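Local coordinates for rhamnose ABC transporter, rhamnose-binding protein (Actinomyces odontolyticus ATCC 17982, PDB 5BQ3), which probably binds rhamnose or a related sugar outside the cell membrane and presents it to an ABC importer for uptake, at residues 90-95 and 115-120; 156-161 and 219-224; 53-58 and 278-283; 263-268 and 321-326. All coordinates share one frame; numbering follows the deposited sequence.

The chain folds into two lobes, each built on a parallel sheet, as in other periplasmic sugar-binding proteins. Interactions 1 and 3 belong to one lobe and touch: V90 CG1 lies 3.7 Å from A278 CB, so helix 271-287 packs on the sheet of interaction 1 while also holding helix 40-56. Interactions 2 and 4 belong to the other lobe and meet where T224 CG2 lies 4.1 Å from L268 CD1. Interactions 1 and 2 face each other from strand ends, their nearest atoms about 11 Å apart and centres 24 Å apart; the cleft between the lobes, where relatives bind their sugar, probably lies between them. Strand 266-268 of interaction 4 leads directly into helix 271-287 of interaction 3.

Interaction 1 of 4, residues 90-95 and 115-120; sequences VIAAND and TFDSDS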
loop_
_atom_site.group_PDB
_atom_site.type_symbol
_atom_site.label_atom_id
_atom_site.label_comp_id
_atom_site.label_asym_id
_atom_site.label_seq_id
_atom_site.Cartn_x
_atom_site.Cartn_y
_atom_site.Cartn_z
ATOM N N VAL A 90 12.636 5.020 -10.732
ATOM C CA VAL A 90 11.602 4.746 -9.728
ATOM C C VAL A 90 11.119 3.307 -9.963
ATOM O O VAL A 90 10.591 3.019 -11.036
ATOM C CB VAL A 90 10.453 5.793 -9.743
ATOM C CG1 VAL A 90 9.544 5.617 -8.536
ATOM C CG2 VAL A 90 10.998 7.223 -9.785
ATOM N N ILE A 91 11.351 2.391 -8.996
ATOM C CA ILE A 91 11.018 0.976 -9.188
ATOM C C ILE A 91 10.261 0.336 -8.001
ATOM O O ILE A 91 10.573 0.589 -6.843
ATOM C CB ILE A 91 12.317 0.170 -9.528
ATOM C CG1 ILE A 91 12.028 -1.330 -9.781
ATOM C CG2 ILE A 91 13.430 0.368 -8.479
ATOM C CD1 ILE A 91 12.893 -1.988 -10.779
ATOM N N ALA A 92 9.279 -0.522 -8.326
ATOM C CA ALA A 92 8.531 -1.344 -7.376
ATOM C C ALA A 92 9.119 -2.748 -7.473
ATOM O O ALA A 92 8.782 -3.496 -8.392
ATOM C CB ALA A 92 7.041 -1.325 -7.703
ATOM N N ALA A 93 10.093 -3.052 -6.591
ATOM C CA ALA A 93 10.862 -4.299 -6.577
ATOM C C ALA A 93 9.997 -5.552 -6.408
ATOM O O ALA A 93 9.208 -5.643 -5.464
ATOM C CB ALA A 93 11.915 -4.251 -5.480
ATOM N N ASN A 94 10.160 -6.517 -7.335
ATOM C CA ASN A 94 9.458 -7.803 -7.315
ATOM C C ASN A 94 10.027 -8.692 -6.207
ATOM O O ASN A 94 9.287 -9.436 -5.566
ATOM C CB ASN A 94 9.567 -8.495 -8.670
ATOM C CG ASN A 94 8.475 -8.142 -9.649
ATOM O OD1 ASN A 94 7.283 -8.140 -9.319
ATOM N ND2 ASN A 94 8.852 -7.913 -10.898
ATOM N N ASP A 95 11.349 -8.604 -5.996
ATOM C CA ASP A 95 12.108 -9.304 -4.962
ATOM C C ASP A 95 13.139 -8.326 -4.394
ATOM O O ASP A 95 13.784 -7.628 -5.178
ATOM C CB ASP A 95 12.780 -10.573 -5.519
ATOM C CG ASP A 95 13.444 -11.441 -4.465
ATOM O OD1 ASP A 95 12.714 -12.102 -3.695
ATOM O OD2 ASP A 95 14.692 -11.469 -4.418
ATOM N N THR A 115 12.805 3.601 -4.648
ATOM C CA THR A 115 11.897 2.454 -4.629
ATOM C C THR A 115 10.554 2.903 -4.058
ATOM O O THR A 115 10.523 3.779 -3.201
ATOM C CB THR A 115 12.487 1.256 -3.867
ATOM O OG1 THR A 115 12.909 1.670 -2.569
ATOM C CG2 THR A 115 13.639 0.594 -4.608
ATOM N N PHE A 116 9.446 2.337 -4.558
ATOM C CA PHE A 116 8.097 2.665 -4.088
ATOM C C PHE A 116 7.220 1.401 -4.060
ATOM O O PHE A 116 7.504 0.451 -4.786
ATOM C CB PHE A 116 7.455 3.825 -4.898
ATOM C CG PHE A 116 7.124 3.708 -6.377
ATOM C CD1 PHE A 116 7.645 2.675 -7.154
ATOM C CD2 PHE A 116 6.318 4.654 -7.000
ATOM C CE1 PHE A 116 7.343 2.580 -8.516
ATOM C CE2 PHE A 116 6.018 4.558 -8.365
ATOM C CZ PHE A 116 6.537 3.525 -9.114
ATOM N N ASP A 117 6.193 1.376 -3.182
ATOM C CA ASP A 117 5.260 0.253 -2.951
ATOM C C ASP A 117 6.016 -0.899 -2.247
ATOM O O ASP A 117 5.803 -1.124 -1.052
ATOM C CB ASP A 117 4.552 -0.205 -4.258
ATOM C CG ASP A 117 3.691 -1.451 -4.155
ATOM O OD1 ASP A 117 2.811 -1.498 -3.264
ATOM O OD2 ASP A 117 3.852 -2.352 -5.005
ATOM N N SER A 118 6.915 -1.591 -2.979
ATOM C CA SER A 118 7.742 -2.676 -2.464
ATOM C C SER A 118 9.219 -2.303 -2.573
ATOM O O SER A 118 9.692 -1.916 -3.645
ATOM C CB SER A 118 7.451 -3.978 -3.198
ATOM O OG SER A 118 6.139 -4.423 -2.900
ATOM N N ASP A 119 9.932 -2.410 -1.443
ATOM C CA ASP A 119 11.340 -2.063 -1.316
ATOM C C ASP A 119 12.281 -3.182 -1.760
ATOM O O ASP A 119 11.890 -4.350 -1.863
ATOM C CB ASP A 119 11.650 -1.707 0.157
ATOM C CG ASP A 119 12.888 -0.845 0.378
ATOM O OD1 ASP A 119 13.319 -0.159 -0.584
ATOM O OD2 ASP A 119 13.416 -0.841 1.516
ATOM N N SER A 120 13.538 -2.799 -2.015
ATOM C CA SER A 120 14.656 -3.683 -2.300
ATOM C C SER A 120 15.452 -3.796 -0.985
ATOM O O SER A 120 14.909 -3.442 0.069
ATOM C CB SER A 120 15.489 -3.126 -3.451
ATOM O OG SER A 120 16.105 -1.897 -3.108
#
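V90 and F116 meet at about a right angle, the valine tip against the flat of the ring, in a beta-alpha-beta crossover in which strands 88-91 and 112-116 run parallel, joined by helix 100-109. V90 CG1 stands 3.5 Å from the centroid of the F116 ring, 2° off its normal, a CH-pi contact in which a methyl of a beta-branched valine suits an aromatic face. The ring reaches it because F116 CG lies between its backbone N and carbonyl carbon (chi1 65°), which swings the ring across to strand 88-91, flat against V90; A92 N then comes to the ring's edge, in its plane. L274 and A278 of helix 271-287 also pack on F116. On the other side of the sheet I91 and T115 form a parallel bridge, their CG2 methyls 3.9 Å apart, while T115 OG1 turns away to donate to D119 OD1 at 2.7 Å. That carboxylate also pairs with R125. Beyond the strands, small residues let the loops close in: A93 N donates to S118 O at 3.2 Å, and A93 CB rests near D119 O. S118 OG is held by K35. At the strand ends, F116 N donates to I91 O at 3.1 Å.

Interaction 2 of 4, residues 156-161 and 219-224; sequences AILSAT and IVSPTT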
loop_
_atom_site.group_PDB
_atom_site.type_symbol
_atom_site.label_atom_id
_atom_site.label_comp_id
_atom_site.label_asym_id
_atom_site.label_seq_id
_atom_site.Cartn_x
_atom_site.Cartn_y
_atom_site.Cartn_z
ATOM N N ALA A 156 -13.612 -10.991 15.052
ATOM C CA ALA A 156 -12.846 -12.078 14.438
ATOM C C ALA A 156 -11.959 -11.540 13.313
ATOM O O ALA A 156 -12.368 -10.630 12.597
ATOM C CB ALA A 156 -13.784 -13.145 13.901
ATOM N N ILE A 157 -10.745 -12.095 13.159
ATOM C CA ILE A 157 -9.810 -11.664 12.117
ATOM C C ILE A 157 -9.734 -12.732 11.011
ATOM O O ILE A 157 -9.472 -13.899 11.297
ATOM C CB ILE A 157 -8.404 -11.310 12.699
ATOM C CG1 ILE A 157 -8.500 -10.163 13.744
ATOM C CG2 ILE A 157 -7.403 -10.950 11.578
ATOM C CD1 ILE A 157 -7.315 -10.031 14.695
ATOM N N LEU A 158 -9.986 -12.316 9.753
ATOM C CA LEU A 158 -9.891 -13.152 8.557
ATOM C C LEU A 158 -8.720 -12.619 7.732
ATOM O O LEU A 158 -8.877 -11.687 6.937
ATOM C CB LEU A 158 -11.213 -13.172 7.758
ATOM C CG LEU A 158 -11.353 -14.299 6.714
ATOM C CD1 LEU A 158 -12.719 -14.910 6.758
ATOM C CD2 LEU A 158 -11.067 -13.799 5.315
ATOM N N SER A 159 -7.530 -13.186 7.974
ATOM C CA SER A 159 -6.279 -12.782 7.338
ATOM C C SER A 159 -6.013 -13.545 6.023
ATOM O O SER A 159 -6.855 -14.333 5.579
ATOM C CB SER A 159 -5.128 -13.002 8.313
ATOM O OG SER A 159 -3.954 -12.344 7.873
ATOM N N ALA A 160 -4.842 -13.292 5.397
ATOM C CA ALA A 160 -4.386 -13.941 4.164
ATOM C C ALA A 160 -3.791 -15.319 4.518
ATOM O O ALA A 160 -4.496 -16.124 5.123
ATOM C CB ALA A 160 -3.365 -13.054 3.469
ATOM N N THR A 161 -2.519 -15.604 4.162
ATOM C CA THR A 161 -1.862 -16.860 4.547
ATOM C C THR A 161 -1.398 -16.737 5.998
ATOM O O THR A 161 -1.240 -15.621 6.502
ATOM C CB THR A 161 -0.686 -17.218 3.621
ATOM O OG1 THR A 161 0.168 -16.086 3.460
ATOM C CG2 THR A 161 -1.127 -17.746 2.276
ATOM N N ILE A 219 -16.045 -8.427 11.760
ATOM C CA ILE A 219 -14.947 -9.163 11.130
ATOM C C ILE A 219 -13.950 -8.146 10.554
ATOM O O ILE A 219 -14.352 -7.234 9.834
ATOM C CB ILE A 219 -15.427 -10.188 10.042
ATOM C CG1 ILE A 219 -16.429 -11.210 10.616
ATOM C CG2 ILE A 219 -14.236 -10.916 9.393
ATOM C CD1 ILE A 219 -17.325 -11.916 9.598
ATOM N N VAL A 220 -12.656 -8.302 10.892
ATOM C CA VAL A 220 -11.554 -7.485 10.365
ATOM C C VAL A 220 -10.843 -8.325 9.322
ATOM O O VAL A 220 -10.383 -9.423 9.644
ATOM C CB VAL A 220 -10.561 -6.968 11.441
ATOM C CG1 VAL A 220 -9.599 -5.938 10.856
ATOM C CG2 VAL A 220 -11.289 -6.391 12.635
ATOM N N SER A 221 -10.763 -7.832 8.078
ATOM C CA SER A 221 -10.088 -8.576 7.021
ATOM C C SER A 221 -8.950 -7.738 6.424
ATOM O O SER A 221 -9.183 -6.931 5.523
ATOM C CB SER A 221 -11.075 -9.042 5.959
ATOM O OG SER A 221 -10.620 -10.256 5.386
ATOM N N PRO A 222 -7.699 -7.904 6.929
ATOM C CA PRO A 222 -6.581 -7.109 6.392
ATOM C C PRO A 222 -6.047 -7.675 5.062
ATOM O O PRO A 222 -4.836 -7.816 4.876
ATOM C CB PRO A 222 -5.548 -7.173 7.520
ATOM C CG PRO A 222 -5.799 -8.487 8.185
ATOM C CD PRO A 222 -7.244 -8.830 7.992
ATOM N N THR A 223 -6.970 -7.974 4.125
ATOM C CA THR A 223 -6.703 -8.549 2.800
ATOM C C THR A 223 -7.845 -8.163 1.845
ATOM O O THR A 223 -9.018 -8.316 2.194
ATOM C CB THR A 223 -6.486 -10.092 2.889
ATOM O OG1 THR A 223 -6.553 -10.679 1.585
ATOM C CG2 THR A 223 -7.474 -10.790 3.821
ATOM N N THR A 224 -7.497 -7.663 0.646
ATOM C CA THR A 224 -8.466 -7.247 -0.378
ATOM C C THR A 224 -9.267 -8.444 -0.918
ATOM O O THR A 224 -10.427 -8.279 -1.300
ATOM C CB THR A 224 -7.773 -6.496 -1.525
ATOM O OG1 THR A 224 -6.802 -7.344 -2.137
ATOM C CG2 THR A 224 -7.125 -5.189 -1.067
#
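A156 and I157 pair with I219 and V220 as neighbouring parallel strands whose axes come within 4.7 Å at an angle of 24°. Two backbone bonds of 2.9 Å, V220 N to A156 O and L158 N to V220 O, fix the register. One step further a side chain takes over: S221 OG donates to L158 O at 2.7 Å, lying in the plane of that carbonyl. Serine suits the place because its short arm reaches the oxygen and leaves room for L158 CD2, 3.6 Å from the same OG. An alanine here would probably leave L158 O without its hydroxyl donor and let the end of the strand shift. These strands are central in the four-stranded parallel sheet of one lobe, between helices 165-180 and 199-212. On the face of I157 and V220, I157 CG2 meets P222 CD at 4.2 Å, the side chains crossing at about a right angle. P222 centres an inverse gamma turn that bends the chain toward helix 224-236. T223 is the N-cap of that helix; its OG1, anti to the backbone N (chi1 166°), bonds to D197 and only weakly to V225 N and G226 N, and T223 CG2 packs 3.5 Å from L158 O.

Interaction 3 of 4, residues 53-58 and 278-283; sequences AGEIGF and AAYAGA
I56 and E55, at the end of helix 40-56, pack against Y280, A279 and A283 of helix 271-287 in a largely apolar helix-helix contact with a polar margin, on the flank of the six-stranded sheet of one lobe, where both helices lie against strand 29-33. The centre is I56 over the face of Y280: its CD1 sits 3.7 Å from the ring centroid, 7° off the normal, and its CG1 comes within 3.6 Å of Y280 CE1. I56 has CG1 anti to the carbonyl carbon (chi1 -67°), an orientation that spreads its two branches, CG1 with CD1 toward the tyrosine and CG2 toward A283 CB, 3.8 Å away. The alanines suit this seam because their small side chains allow the helices to approach, A53 and A279 bringing their CA atoms to 5.8 Å. Past the helix, G57 takes a positive phi that turns the chain, and F58 CZ then reaches A283 CB at 3.8 Å. At the outer edge of the seam, Y280 OH lies 3.1 Å from E55 OE1, the carboxylate and ring planes 66° apart, and the same oxygen is hydrogen-bonded to Y276. An alanine in place of Y280 would probably open a gap beside I56 and deprive E55 of a nearby hydroxyl. The bond with Y276, with the Y280 hydroxyl close by, would probably ease the carboxylate's charge and help the glutamate to remain ionised at this exposed site.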
loop_
_atom_site.group_PDB
_atom_site.type_symbol
_atom_site.label_atom_id
_atom_site.label_comp_id
_atom_site.label_asym_id
_atom_site.label_seq_id
_atom_site.Cartn_x
_atom_site.Cartn_y
_atom_site.Cartn_z
ATOM N N ALA A 53 5.990 14.197 -12.630
ATOM C CA ALA A 53 7.184 14.393 -13.462
ATOM C C ALA A 53 6.983 15.506 -14.502
ATOM O O ALA A 53 7.932 16.229 -14.810
ATOM C CB ALA A 53 7.559 13.092 -14.156
ATOM N N GLY A 54 5.756 15.638 -15.005
ATOM C CA GLY A 54 5.360 16.679 -15.947
ATOM C C GLY A 54 5.336 18.042 -15.285
ATOM O O GLY A 54 5.785 19.026 -15.876
ATOM N N GLU A 55 4.827 18.098 -14.031
ATOM C CA GLU A 55 4.758 19.301 -13.195
ATOM C C GLU A 55 6.164 19.803 -12.857
ATOM O O GLU A 55 6.417 21.006 -12.927
ATOM C CB GLU A 55 3.980 19.021 -11.895
ATOM C CG GLU A 55 2.471 18.951 -12.056
ATOM C CD GLU A 55 1.699 18.588 -10.803
ATOM O OE1 GLU A 55 2.141 18.960 -9.691
ATOM O OE2 GLU A 55 0.631 17.948 -10.936
ATOM N N ILE A 56 7.071 18.868 -12.492
ATOM C CA ILE A 56 8.475 19.120 -12.146
ATOM C C ILE A 56 9.199 19.709 -13.375
ATOM O O ILE A 56 9.896 20.722 -13.255
ATOM C CB ILE A 56 9.144 17.812 -11.618
ATOM C CG1 ILE A 56 8.547 17.386 -10.260
ATOM C CG2 ILE A 56 10.657 17.959 -11.504
ATOM C CD1 ILE A 56 8.636 15.899 -9.940
ATOM N N GLY A 57 8.999 19.084 -14.536
ATOM C CA GLY A 57 9.582 19.525 -15.796
ATOM C C GLY A 57 10.722 18.670 -16.306
ATOM O O GLY A 57 11.693 19.209 -16.845
ATOM N N PHE A 58 10.608 17.330 -16.162
ATOM C CA PHE A 58 11.608 16.376 -16.652
ATOM C C PHE A 58 11.623 16.373 -18.180
ATOM O O PHE A 58 10.558 16.475 -18.799
ATOM C CB PHE A 58 11.325 14.959 -16.123
ATOM C CG PHE A 58 11.879 14.639 -14.755
ATOM C CD1 PHE A 58 13.184 14.182 -14.606
ATOM C CD2 PHE A 58 11.080 14.738 -13.622
ATOM C CE1 PHE A 58 13.690 13.862 -13.342
ATOM C CE2 PHE A 58 11.587 14.417 -12.358
ATOM C CZ PHE A 58 12.887 13.980 -12.228
ATOM N N ALA A 278 7.118 9.903 -4.999
ATOM C CA ALA A 278 8.314 9.236 -5.524
ATOM C C ALA A 278 9.006 10.048 -6.629
ATOM O O ALA A 278 10.230 10.149 -6.621
ATOM C CB ALA A 278 7.954 7.854 -6.038
ATOM N N ALA A 279 8.227 10.639 -7.559
ATOM C CA ALA A 279 8.746 11.456 -8.658
ATOM C C ALA A 279 9.368 12.748 -8.129
ATOM O O ALA A 279 10.392 13.184 -8.658
ATOM C CB ALA A 279 7.640 11.767 -9.651
ATOM N N TYR A 280 8.773 13.341 -7.066
ATOM C CA TYR A 280 9.284 14.558 -6.426
ATOM C C TYR A 280 10.522 14.248 -5.586
ATOM O O TYR A 280 11.424 15.082 -5.507
ATOM C CB TYR A 280 8.201 15.237 -5.568
ATOM C CG TYR A 280 7.356 16.224 -6.345
ATOM C CD1 TYR A 280 7.747 17.554 -6.481
ATOM C CD2 TYR A 280 6.175 15.826 -6.964
ATOM C CE1 TYR A 280 6.981 18.463 -7.210
ATOM C CE2 TYR A 280 5.401 16.725 -7.694
ATOM C CZ TYR A 280 5.811 18.042 -7.822
ATOM O OH TYR A 280 5.041 18.930 -8.535
ATOM N N ALA A 281 10.565 13.040 -4.978
ATOM C CA ALA A 281 11.682 12.551 -4.165
ATOM C C ALA A 281 12.918 12.316 -5.027
ATOM O O ALA A 281 14.024 12.644 -4.605
ATOM C CB ALA A 281 11.292 11.270 -3.453
ATOM N N GLY A 282 12.710 11.779 -6.228
ATOM C CA GLY A 282 13.761 11.511 -7.199
ATOM C C GLY A 282 14.328 12.777 -7.804
ATOM O O GLY A 282 15.536 12.868 -8.029
ATOM N N ALA A 283 13.452 13.769 -8.055
ATOM C CA ALA A 283 13.808 15.080 -8.600
ATOM C C ALA A 283 14.637 15.875 -7.595
ATOM O O ALA A 283 15.553 16.593 -7.995
ATOM C CB ALA A 283 12.551 15.850 -8.968
#

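Interaction 4 of 4, residues 263-268 and 321-326; sequences VKEFAL and RFNADN
E265 runs past F322 O, beside N323 and across R321, with CG anti to the backbone N (chi1 -163°) and the chain extended beyond. E265 CB passes F322 O at 3.9 Å and E265 CG comes nearer, at 3.4 Å. The carboxylate carbon, E265 CD, lies against the R321 methylene CD, 3.8 Å away. At the tip the two oxygens divide the work: E265 OE2 accepts from N323 ND2 at 3.0 Å through its anti lone pair and in the amide plane, while E265 OE1 forms a long salt bridge, 3.8 Å, with R321 NH1, the carboxylate and guanidinium planes 89° apart. A glutamate is long enough for both. Underneath runs a two-stranded antiparallel sheet of strands 266-268 and 320-322, beside the points where the chain crosses between the lobes. F266 and F322 are its hydrogen-bonded pair, joined by F322 N to F266 O at 2.8 Å and by F266 N to F322 O. Their rings are near parallel but slid apart, so F322 CB, rather than its ring, covers the F266 face, 3.6 Å from F266 CZ. Y330 meets F322 edge-to-face. N326 OD1 takes N323 N, and N326 ND2 gives to R321 O.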
loop_
_atom_site.group_PDB
_atom_site.type_symbol
_atom_site.label_atom_id
_atom_site.label_comp_id
_atom_site.label_asym_id
_atom_site.label_seq_id
_atom_site.Cartn_x
_atom_site.Cartn_y
_atom_site.Cartn_z
ATOM N N VAL A 263 -21.051 -3.381 3.982
ATOM C CA VAL A 263 -19.832 -2.712 4.438
ATOM C C VAL A 263 -20.159 -1.224 4.653
ATOM O O VAL A 263 -20.779 -0.606 3.788
ATOM C CB VAL A 263 -18.655 -2.922 3.439
ATOM C CG1 VAL A 263 -17.379 -2.233 3.920
ATOM C CG2 VAL A 263 -18.399 -4.406 3.190
ATOM N N LYS A 264 -19.774 -0.665 5.810
ATOM C CA LYS A 264 -20.001 0.750 6.122
ATOM C C LYS A 264 -18.734 1.559 5.827
ATOM O O LYS A 264 -18.816 2.595 5.156
ATOM C CB LYS A 264 -20.460 0.941 7.578
ATOM C CG LYS A 264 -21.913 0.533 7.803
ATOM C CD LYS A 264 -22.412 0.899 9.190
ATOM C CE LYS A 264 -23.877 0.572 9.359
ATOM N NZ LYS A 264 -24.385 0.977 10.697
ATOM N N GLU A 265 -17.564 1.067 6.296
ATOM C CA GLU A 265 -16.268 1.712 6.090
ATOM C C GLU A 265 -15.115 0.705 6.140
ATOM O O GLU A 265 -15.054 -0.148 7.025
ATOM C CB GLU A 265 -16.034 2.829 7.127
ATOM C CG GLU A 265 -14.922 3.798 6.752
ATOM C CD GLU A 265 -14.690 4.937 7.726
ATOM O OE1 GLU A 265 -14.375 4.665 8.907
ATOM O OE2 GLU A 265 -14.795 6.107 7.294
ATOM N N PHE A 266 -14.199 0.833 5.178
ATOM C CA PHE A 266 -12.963 0.067 5.062
ATOM C C PHE A 266 -11.837 1.058 4.745
ATOM O O PHE A 266 -12.108 2.246 4.570
ATOM C CB PHE A 266 -13.074 -1.063 4.007
ATOM C CG PHE A 266 -13.199 -0.607 2.572
ATOM C CD1 PHE A 266 -14.444 -0.332 2.019
ATOM C CD2 PHE A 266 -12.074 -0.478 1.765
ATOM C CE1 PHE A 266 -14.558 0.100 0.696
ATOM C CE2 PHE A 266 -12.189 -0.039 0.444
ATOM C CZ PHE A 266 -13.430 0.233 -0.086
ATOM N N ALA A 267 -10.589 0.593 4.694
ATOM C CA ALA A 267 -9.456 1.457 4.401
ATOM C C ALA A 267 -8.500 0.819 3.400
ATOM O O ALA A 267 -8.552 -0.386 3.166
ATOM C CB ALA A 267 -8.711 1.798 5.685
ATOM N N LEU A 268 -7.649 1.657 2.792
ATOM C CA LEU A 268 -6.578 1.307 1.862
ATOM C C LEU A 268 -5.699 2.556 1.697
ATOM O O LEU A 268 -5.300 3.135 2.709
ATOM C CB LEU A 268 -7.101 0.745 0.513
ATOM C CG LEU A 268 -6.120 -0.107 -0.312
ATOM C CD1 LEU A 268 -5.979 -1.517 0.243
ATOM C CD2 LEU A 268 -6.543 -0.162 -1.747
ATOM N N ARG A 321 -9.550 6.243 4.278
ATOM C CA ARG A 321 -10.785 5.575 4.688
ATOM C C ARG A 321 -11.843 5.763 3.608
ATOM O O ARG A 321 -12.089 6.891 3.174
ATOM C CB ARG A 321 -11.285 6.097 6.046
ATOM C CG ARG A 321 -10.447 5.659 7.229
ATOM C CD ARG A 321 -11.132 6.006 8.523
ATOM N NE ARG A 321 -10.170 6.102 9.614
ATOM C CZ ARG A 321 -10.498 6.210 10.897
ATOM N NH1 ARG A 321 -11.775 6.223 11.265
ATOM N NH2 ARG A 321 -9.554 6.299 11.823
ATOM N N PHE A 322 -12.452 4.653 3.164
ATOM C CA PHE A 322 -13.473 4.663 2.119
ATOM C C PHE A 322 -14.838 4.293 2.679
ATOM O O PHE A 322 -14.988 3.273 3.353
ATOM C CB PHE A 322 -13.103 3.712 0.966
ATOM C CG PHE A 322 -11.758 3.957 0.322
ATOM C CD1 PHE A 322 -10.611 3.345 0.807
ATOM C CD2 PHE A 322 -11.646 4.778 -0.795
ATOM C CE1 PHE A 322 -9.371 3.566 0.204
ATOM C CE2 PHE A 322 -10.402 5.004 -1.391
ATOM C CZ PHE A 322 -9.273 4.402 -0.885
ATOM N N ASN A 323 -15.829 5.139 2.386
ATOM C CA ASN A 323 -17.232 4.990 2.770
ATOM C C ASN A 323 -18.103 5.373 1.566
ATOM O O ASN A 323 -17.560 5.675 0.501
ATOM C CB ASN A 323 -17.564 5.829 4.016
ATOM C CG ASN A 323 -16.979 7.219 4.012
ATOM O OD1 ASN A 323 -17.309 8.066 3.174
ATOM N ND2 ASN A 323 -16.090 7.480 4.955
ATOM N N ALA A 324 -19.439 5.367 1.731
ATOM C CA ALA A 324 -20.403 5.657 0.668
ATOM C C ALA A 324 -20.342 7.101 0.122
ATOM O O ALA A 324 -20.959 7.381 -0.907
ATOM C CB ALA A 324 -21.796 5.355 1.168
ATOM N N ASP A 325 -19.572 7.992 0.772
ATOM C CA ASP A 325 -19.444 9.399 0.376
ATOM C C ASP A 325 -18.241 9.664 -0.552
ATOM O O ASP A 325 -18.202 10.723 -1.185
ATOM C CB ASP A 325 -19.342 10.299 1.622
ATOM C CG ASP A 325 -20.385 9.999 2.680
ATOM O OD1 ASP A 325 -21.552 10.394 2.489
ATOM O OD2 ASP A 325 -20.038 9.347 3.687
ATOM N N ASN A 326 -17.275 8.727 -0.635
ATOM C CA ASN A 326 -16.087 8.903 -1.474
ATOM C C ASN A 326 -15.735 7.646 -2.304
ATOM O O ASN A 326 -14.765 7.686 -3.064
ATOM C CB ASN A 326 -14.885 9.317 -0.604
ATOM C CG ASN A 326 -14.367 8.256 0.344
ATOM O OD1 ASN A 326 -15.119 7.432 0.880
ATOM N ND2 ASN A 326 -13.063 8.265 0.582
#